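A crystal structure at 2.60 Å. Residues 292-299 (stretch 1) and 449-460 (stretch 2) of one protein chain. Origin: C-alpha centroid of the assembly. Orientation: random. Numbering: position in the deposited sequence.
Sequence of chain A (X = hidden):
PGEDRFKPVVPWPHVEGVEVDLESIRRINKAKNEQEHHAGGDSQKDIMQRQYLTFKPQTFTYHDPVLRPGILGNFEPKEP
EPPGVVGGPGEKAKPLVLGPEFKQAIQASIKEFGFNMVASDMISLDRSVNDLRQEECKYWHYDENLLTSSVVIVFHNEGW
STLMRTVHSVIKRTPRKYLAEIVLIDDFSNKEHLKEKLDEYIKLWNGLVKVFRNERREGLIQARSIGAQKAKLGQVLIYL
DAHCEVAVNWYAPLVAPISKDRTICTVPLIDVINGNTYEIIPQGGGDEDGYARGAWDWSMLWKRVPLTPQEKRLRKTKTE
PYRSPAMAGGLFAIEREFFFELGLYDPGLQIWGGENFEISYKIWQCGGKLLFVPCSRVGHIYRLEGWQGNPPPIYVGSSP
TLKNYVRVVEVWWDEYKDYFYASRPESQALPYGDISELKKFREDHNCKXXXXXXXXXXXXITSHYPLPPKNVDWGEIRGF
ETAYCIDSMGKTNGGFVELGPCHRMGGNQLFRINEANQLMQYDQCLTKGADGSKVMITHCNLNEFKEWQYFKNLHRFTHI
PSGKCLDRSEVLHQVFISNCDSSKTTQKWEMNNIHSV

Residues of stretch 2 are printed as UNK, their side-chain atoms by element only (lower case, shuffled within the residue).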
ATOM      1  N   ALA A 292      -2.848  15.020  24.314  1.00 36.40           N
ATOM      2  CA  ALA A 292      -3.227  15.681  23.083  1.00 27.56           C
ATOM      3  C   ALA A 292      -4.668  16.133  23.214  1.00 27.73           C
ATOM      4  O   ALA A 292      -5.444  15.597  24.007  1.00 25.83           O
ATOM      5  CB  ALA A 292      -3.050  14.748  21.882  1.00 30.25           C
ATOM      6  N   ARG A 293      -5.033  17.144  22.443  1.00 27.93           N
ATOM      7  CA  ARG A 293      -6.440  17.453  22.298  1.00 26.94           C
ATOM      8  C   ARG A 293      -6.838  17.137  20.855  1.00 27.00           C
ATOM      9  O   ARG A 293      -5.982  17.027  19.968  1.00 27.90           O
ATOM     10  CB  ARG A 293      -6.738  18.905  22.755  1.00 22.40           C
ATOM     11  CG  ARG A 293      -5.816  19.937  22.169  1.00 38.89           C
ATOM     12  CD  ARG A 293      -5.607  21.188  23.013  1.00 29.07           C
ATOM     13  NE  ARG A 293      -6.825  21.710  23.603  1.00 35.24           N
ATOM     14  CZ  ARG A 293      -7.464  22.814  23.221  1.00 32.19           C
ATOM     15  NH1 ARG A 293      -8.550  23.196  23.884  1.00 36.53           N
ATOM     16  NH2 ARG A 293      -7.033  23.536  22.199  1.00 31.80           N
ATOM     17  N   GLY A 294      -8.134  16.896  20.646  1.00 25.58           N
ATOM     18  CA  GLY A 294      -8.638  16.521  19.330  1.00 25.47           C
ATOM     19  C   GLY A 294      -8.883  17.740  18.451  1.00 33.54           C
ATOM     20  O   GLY A 294      -9.349  18.786  18.917  1.00 33.01           O
ATOM     21  N   ALA A 295      -8.594  17.578  17.164  1.00 30.02           N
ATOM     22  CA  ALA A 295      -8.602  18.676  16.214  1.00 27.87           C
ATOM     23  C   ALA A 295      -8.957  18.113  14.837  1.00 30.39           C
ATOM     24  O   ALA A 295      -9.416  16.972  14.712  1.00 27.47           O
ATOM     25  CB  ALA A 295      -7.249  19.405  16.237  1.00 27.70           C
ATOM     26  N   TRP A 296      -8.724  18.916  13.800  1.00 30.50           N
ATOM     27  CA  TRP A 296      -9.054  18.558  12.431  1.00 26.64           C
ATOM     28  C   TRP A 296      -8.325  19.526  11.517  1.00 27.55           C
ATOM     29  O   TRP A 296      -7.943  20.616  11.936  1.00 31.84           O
ATOM     30  CB  TRP A 296     -10.565  18.627  12.194  1.00 26.78           C
ATOM     31  CG  TRP A 296     -11.090  19.981  12.492  1.00 31.30           C
ATOM     32  CD1 TRP A 296     -11.142  21.039  11.635  1.00 30.44           C
ATOM     33  CD2 TRP A 296     -11.609  20.450  13.744  1.00 30.15           C
ATOM     34  NE1 TRP A 296     -11.665  22.140  12.269  1.00 27.93           N
ATOM     35  CE2 TRP A 296     -11.962  21.810  13.565  1.00 29.41           C
ATOM     36  CE3 TRP A 296     -11.813  19.853  14.992  1.00 29.24           C
ATOM     37  CZ2 TRP A 296     -12.501  22.589  14.593  1.00 25.97           C
ATOM     38  CZ3 TRP A 296     -12.353  20.621  16.014  1.00 27.48           C
ATOM     39  CH2 TRP A 296     -12.695  21.979  15.804  1.00 31.80           C
ATOM     40  N   ASP A 297      -8.119  19.112  10.269  1.00 31.27           N
ATOM     41  CA  ASP A 297      -7.706  20.020   9.205  1.00 29.83           C
ATOM     42  C   ASP A 297      -8.967  20.462   8.458  1.00 28.24           C
ATOM     43  O   ASP A 297     -10.075  20.027   8.775  1.00 26.01           O
ATOM     44  CB  ASP A 297      -6.644  19.358   8.308  1.00 26.32           C
ATOM     45  CG  ASP A 297      -7.209  18.247   7.409  1.00 30.11           C
ATOM     46  OD1 ASP A 297      -8.438  18.207   7.172  1.00 29.64           O
ATOM     47  OD2 ASP A 297      -6.408  17.403   6.919  1.00 36.51           O
ATOM     48  N   TRP A 298      -8.822  21.306   7.443  1.00 29.53           N
ATOM     49  CA  TRP A 298      -9.986  21.933   6.826  1.00 29.90           C
ATOM     50  C   TRP A 298     -10.651  21.077   5.749  1.00 29.47           C
ATOM     51  O   TRP A 298     -11.641  21.515   5.143  1.00 29.83           O
ATOM     52  CB  TRP A 298      -9.577  23.313   6.316  1.00 25.01           C
ATOM     53  CG  TRP A 298      -9.059  24.040   7.496  1.00 28.98           C
ATOM     54  CD1 TRP A 298      -7.751  24.293   7.815  1.00 31.90           C
ATOM     55  CD2 TRP A 298      -9.835  24.505   8.603  1.00 26.64           C
ATOM     56  NE1 TRP A 298      -7.674  24.931   9.035  1.00 25.96           N
ATOM     57  CE2 TRP A 298      -8.940  25.068   9.536  1.00 21.68           C
ATOM     58  CE3 TRP A 298     -11.208  24.505   8.892  1.00 28.03           C
ATOM     59  CZ2 TRP A 298      -9.368  25.624  10.722  1.00 28.45           C
ATOM     60  CZ3 TRP A 298     -11.636  25.077  10.073  1.00 24.06           C
ATOM     61  CH2 TRP A 298     -10.721  25.617  10.978  1.00 28.66           C
ATOM     62  N   SER A 299     -10.148  19.869   5.517  1.00 25.93           N
ATOM     63  CA  SER A 299     -10.919  18.824   4.855  1.00 35.84           C
ATOM     64  C   SER A 299     -11.724  18.007   5.852  1.00 32.24           C
ATOM     65  O   SER A 299     -12.487  17.117   5.448  1.00 36.11           O
ATOM     66  CB  SER A 299     -10.001  17.902   4.051  1.00 30.63           C
ATOM     67  OG  SER A 299      -8.756  17.781   4.697  1.00 39.40           O
ATOM     68  N   UNK A 449     -21.551  31.059  17.778  1.00 25.71           N
ATOM     69  CA  UNK A 449     -21.038  31.056  16.418  1.00 27.56           C
ATOM     70  C   UNK A 449     -19.797  30.176  16.294  1.00 29.47           C
ATOM     71  O   UNK A 449     -19.037  29.981  17.248  1.00 27.69           O
ATOM     72  o   UNK A 449     -19.620  32.942  16.810  1.00 27.13           O
ATOM     73  c   UNK A 449     -20.680  32.473  15.989  1.00 25.45           C
ATOM     74  N   UNK A 450     -19.579  29.651  15.093  1.00 26.87           N
ATOM     75  CA  UNK A 450     -18.348  28.917  14.907  1.00 28.93           C
ATOM     76  C   UNK A 450     -17.143  29.836  15.050  1.00 31.49           C
ATOM     77  O   UNK A 450     -16.035  29.369  15.339  1.00 30.72           O
ATOM     78  c   UNK A 450     -15.348  25.166  13.294  1.00 33.60           C
ATOM     79  c   UNK A 450     -17.438  25.931  14.136  1.00 29.78           C
ATOM     80  c   UNK A 450     -15.187  26.358  12.629  1.00 31.56           C
ATOM     81  c   UNK A 450     -18.354  28.202  13.560  1.00 27.12           C
ATOM     82  c   UNK A 450     -16.161  27.326  12.708  1.00 28.72           C
ATOM     83  c   UNK A 450     -17.301  27.123  13.455  1.00 28.20           C
ATOM     84  c   UNK A 450     -16.471  24.953  14.062  1.00 28.94           C
ATOM     85  N   UNK A 451     -17.339  31.137  14.871  1.00 29.76           N
ATOM     86  CA  UNK A 451     -16.241  32.082  15.014  1.00 29.95           C
ATOM     87  C   UNK A 451     -15.807  32.197  16.484  1.00 33.83           C
ATOM     88  O   UNK A 451     -14.607  32.177  16.800  1.00 30.93           O
ATOM     89  c   UNK A 451     -16.689  33.423  14.418  1.00 35.14           C
ATOM     90  c   UNK A 451     -15.604  34.444  14.105  1.00 43.66           C
ATOM     91  n   UNK A 451     -12.096  34.191  12.550  1.00 39.35           N
ATOM     92  c   UNK A 451     -13.273  34.803  13.220  1.00 44.32           C
ATOM     93  c   UNK A 451     -14.481  33.860  13.259  1.00 47.90           C
ATOM     94  N   UNK A 452     -16.776  32.294  17.407  1.00 35.98           N
ATOM     95  CA  UNK A 452     -16.446  32.193  18.831  1.00 32.75           C
ATOM     96  C   UNK A 452     -15.694  30.903  19.113  1.00 26.65           C
ATOM     97  O   UNK A 452     -14.615  30.907  19.713  1.00 31.13           O
ATOM     98  n   UNK A 452     -17.073  31.952  23.334  1.00 29.51           N
ATOM     99  c   UNK A 452     -17.171  32.692  22.181  1.00 30.83           C
ATOM    100  c   UNK A 452     -17.507  31.876  21.122  1.00 30.71           C
ATOM    101  c   UNK A 452     -17.914  29.309  21.098  1.00 30.48           C
ATOM    102  c   UNK A 452     -17.925  28.195  21.923  1.00 29.27           C
ATOM    103  c   UNK A 452     -17.337  29.509  23.865  1.00 27.51           C
ATOM    104  c   UNK A 452     -17.713  32.274  19.687  1.00 31.66           C
ATOM    105  c   UNK A 452     -17.626  30.558  21.658  1.00 29.97           C
ATOM    106  c   UNK A 452     -17.644  28.302  23.292  1.00 28.04           C
ATOM    107  c   UNK A 452     -17.333  30.636  23.037  1.00 31.28           C
ATOM    108  N   UNK A 453     -16.250  29.788  18.667  1.00 26.55           N
ATOM    109  CA  UNK A 453     -15.637  28.493  18.934  1.00 28.01           C
ATOM    110  C   UNK A 453     -14.173  28.470  18.502  1.00 30.10           C
ATOM    111  O   UNK A 453     -13.304  28.028  19.262  1.00 31.07           O
ATOM    112  c   UNK A 453     -15.358  25.411  17.191  1.00 27.27           C
ATOM    113  c   UNK A 453     -16.444  27.410  18.228  1.00 26.79           C
ATOM    114  c   UNK A 453     -15.861  26.043  18.329  1.00 25.62           C
ATOM    115  c   UNK A 453     -15.344  24.074  19.618  1.00 24.83           C
ATOM    116  c   UNK A 453     -15.849  25.364  19.544  1.00 23.24           C
ATOM    117  c   UNK A 453     -14.828  23.452  18.473  1.00 27.89           C
ATOM    118  c   UNK A 453     -14.833  24.126  17.258  1.00 27.92           C
ATOM    119  N   UNK A 454     -13.876  28.966  17.294  1.00 27.96           N
ATOM    120  CA  UNK A 454     -12.513  28.896  16.783  1.00 27.98           C
ATOM    121  C   UNK A 454     -11.568  29.811  17.549  1.00 30.66           C
ATOM    122  O   UNK A 454     -10.353  29.572  17.588  1.00 27.70           O
ATOM    123  c   UNK A 454     -12.484  29.248  15.300  1.00 25.80           C
ATOM    124  s   UNK A 454     -11.591  26.729  14.525  1.00 32.90           S
ATOM    125  c   UNK A 454     -12.760  28.094  14.330  1.00 27.32           C
ATOM    126  c   UNK A 454     -12.774  25.650  15.304  1.00 32.96           C
ATOM    127  N   UNK A 455     -12.094  30.859  18.159  1.00 27.95           N
ATOM    128  CA  UNK A 455     -11.234  31.862  18.757  1.00 31.53           C
ATOM    129  C   UNK A 455     -11.080  31.695  20.265  1.00 33.15           C
ATOM    130  O   UNK A 455     -10.063  32.127  20.821  1.00 33.18           O
ATOM    131  c   UNK A 455     -12.038  34.933  16.469  1.00 35.54           C
ATOM    132  c   UNK A 455     -11.552  33.554  16.900  1.00 36.59           C
ATOM    133  o   UNK A 455     -11.764  35.333  15.323  1.00 37.75           O
ATOM    134  o   UNK A 455     -12.689  35.624  17.271  1.00 40.76           O
ATOM    135  c   UNK A 455     -11.767  33.256  18.398  1.00 30.23           C
ATOM    136  N   UNK A 456     -12.040  31.041  20.918  1.00 31.72           N
ATOM    137  CA  UNK A 456     -12.053  30.848  22.361  1.00 30.69           C
ATOM    138  C   UNK A 456     -11.663  29.432  22.773  1.00 30.93           C
ATOM    139  O   UNK A 456     -10.831  29.255  23.671  1.00 28.75           O
ATOM    140  o   UNK A 456     -12.246  32.895  24.760  1.00 29.39           O
ATOM    141  o   UNK A 456     -12.121  31.261  26.243  1.00 48.33           O
ATOM    142  c   UNK A 456     -12.585  31.777  25.197  1.00 35.56           C
ATOM    143  c   UNK A 456     -13.445  31.193  22.908  1.00 29.45           C
ATOM    144  c   UNK A 456     -13.604  30.996  24.405  1.00 28.81           C
ATOM    145  N   UNK A 457     -12.244  28.401  22.163  1.00 23.28           N
ATOM    146  CA  UNK A 457     -11.949  27.062  22.634  1.00 30.70           C
ATOM    147  C   UNK A 457     -11.050  26.249  21.680  1.00 30.57           C
ATOM    148  O   UNK A 457     -10.327  25.361  22.156  1.00 33.69           O
ATOM    149  c   UNK A 457     -14.340  27.210  23.608  1.00 25.77           C
ATOM    150  c   UNK A 457     -13.240  26.291  23.011  1.00 30.73           C
ATOM    151  c   UNK A 457     -13.755  25.471  21.861  1.00 29.93           C
ATOM    152  c   UNK A 457     -13.414  24.014  22.048  1.00 30.54           C
ATOM    153  N   UNK A 458     -10.987  26.576  20.382  1.00 27.70           N
ATOM    154  CA  UNK A 458     -10.162  25.836  19.417  1.00 27.61           C
ATOM    155  C   UNK A 458      -9.037  26.698  18.831  1.00 30.30           C
ATOM    156  O   UNK A 458      -8.533  26.447  17.733  1.00 30.35           O
ATOM    157  c   UNK A 458     -11.013  25.250  18.296  1.00 26.23           C
ATOM    158  N   UNK A 459      -8.597  27.679  19.623  1.00 30.05           N
ATOM    159  CA  UNK A 459      -7.600  28.703  19.319  1.00 31.33           C
ATOM    160  C   UNK A 459      -6.246  28.160  18.851  1.00 27.61           C
ATOM    161  O   UNK A 459      -5.413  28.957  18.417  1.00 28.53           O
ATOM    162  c   UNK A 459      -7.676  27.400  23.701  1.00 26.37           C
ATOM    163  c   UNK A 459      -6.371  26.958  23.829  1.00 31.53           C
ATOM    164  c   UNK A 459      -8.012  28.235  22.661  1.00 25.02           C
ATOM    165  c   UNK A 459      -5.416  27.362  22.933  1.00 28.87           C
ATOM    166  c   UNK A 459      -7.408  29.555  20.580  1.00 28.47           C
ATOM    167  c   UNK A 459      -5.754  28.190  21.901  1.00 29.48           C
ATOM    168  c   UNK A 459      -7.049  28.662  21.748  1.00 31.27           C
ATOM    169  o   UNK A 459      -6.001  26.108  24.858  1.00 30.76           O
ATOM    170  N   UNK A 460      -5.986  26.851  18.928  1.00 28.05           N
ATOM    171  CA  UNK A 460      -4.675  26.342  18.512  1.00 27.92           C
ATOM    172  C   UNK A 460      -4.672  25.637  17.163  1.00 29.30           C
ATOM    173  O   UNK A 460      -3.584  25.339  16.651  1.00 30.13           O
ATOM    174  o   UNK A 460      -4.685  23.401  20.755  1.00 28.99           O
ATOM    175  o   UNK A 460      -6.283  24.588  19.821  1.00 28.73           O
ATOM    176  c   UNK A 460      -5.082  24.378  20.073  1.00 28.35           C
ATOM    177  c   UNK A 460      -4.077  25.375  19.548  1.00 23.65           C
TER

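Position 449 has one carbon and one oxygen beyond CA, far from stretch 1. The oxygen accepts from the N of position 452 at 3.0 Å, a capping bond. A short hydroxyl side chain at an N-cap is Ser449.

Position 450 carries one carbon and then a ring of six carbons, with no heteroatom. The ring brings its edge toward Trp296. This is Phe450, and its CZ lies 4.1 Å from Trp296 CZ2.

Position 451 is four carbons in a row ending in nitrogen. It does not reach stretch 1. It is Lys451.

Position 452 has one carbon, then fused five- and six-membered rings holding eight carbons and one nitrogen. This is Trp452, out of reach of stretch 1. Its N makes the bond to Ser449 OG.

Position 453 again shows one carbon and a six-carbon ring, now set rim to rim with the six-membered ring of Trp296. It is Phe453. The planes differ by 7°, but neither ring lies over the other, so this is not a stack. Phe453 CE2 is 3.4 Å from Trp296 CH2.

Position 454 is unbranched: two carbons, a sulfur, one carbon. Only methionine fits, so this is Met454. Its CE lies 3.2 Å from Trp296 CZ2, and its SD is 3.8 Å from Trp298 CH2. Both indole rings are met at the edge.

Positions 455 and 456 each have three carbons, the third carrying two oxygens. Both are exposed and clear of stretch 1. They are Glu455 and Glu456.

Position 457 has four carbons, forked at the first, with one arm two carbons long. This is Ile457. Its backbone O accepts from Arg293 NH1 at 3.3 Å.

Position 458 has a single carbon, 4.4 Å from Trp296 CH2 at its CB. It is Ala458.

Position 459 has one carbon and a six-carbon ring bearing one oxygen. That phenol is Tyr459. Its OH sits over one face of the Arg293 guanidinium, 3.8 Å from Arg293 NH2.

Position 460 has two carbons, the second carrying two oxygens, both close to Arg293. It is Asp460. Arg293 NH2 lies 2.7 Å from Asp460 OD1 in a salt bridge and donates to Asp460 OD2 at 2.8 Å.

The contact has two parts. Trp296 and Trp298 pack against the apolar side of the helix, with Met454 touching both. Arg293, on the strand, provides the polar anchor. Its guanidinium edge meets the carboxylate of Asp460 in a salt bridge, charge against charge in a buried setting, and gives a hydrogen bond to the neutral backbone O of Ile457.

Stretch 2 449-460: SFKWFMEEIAYD
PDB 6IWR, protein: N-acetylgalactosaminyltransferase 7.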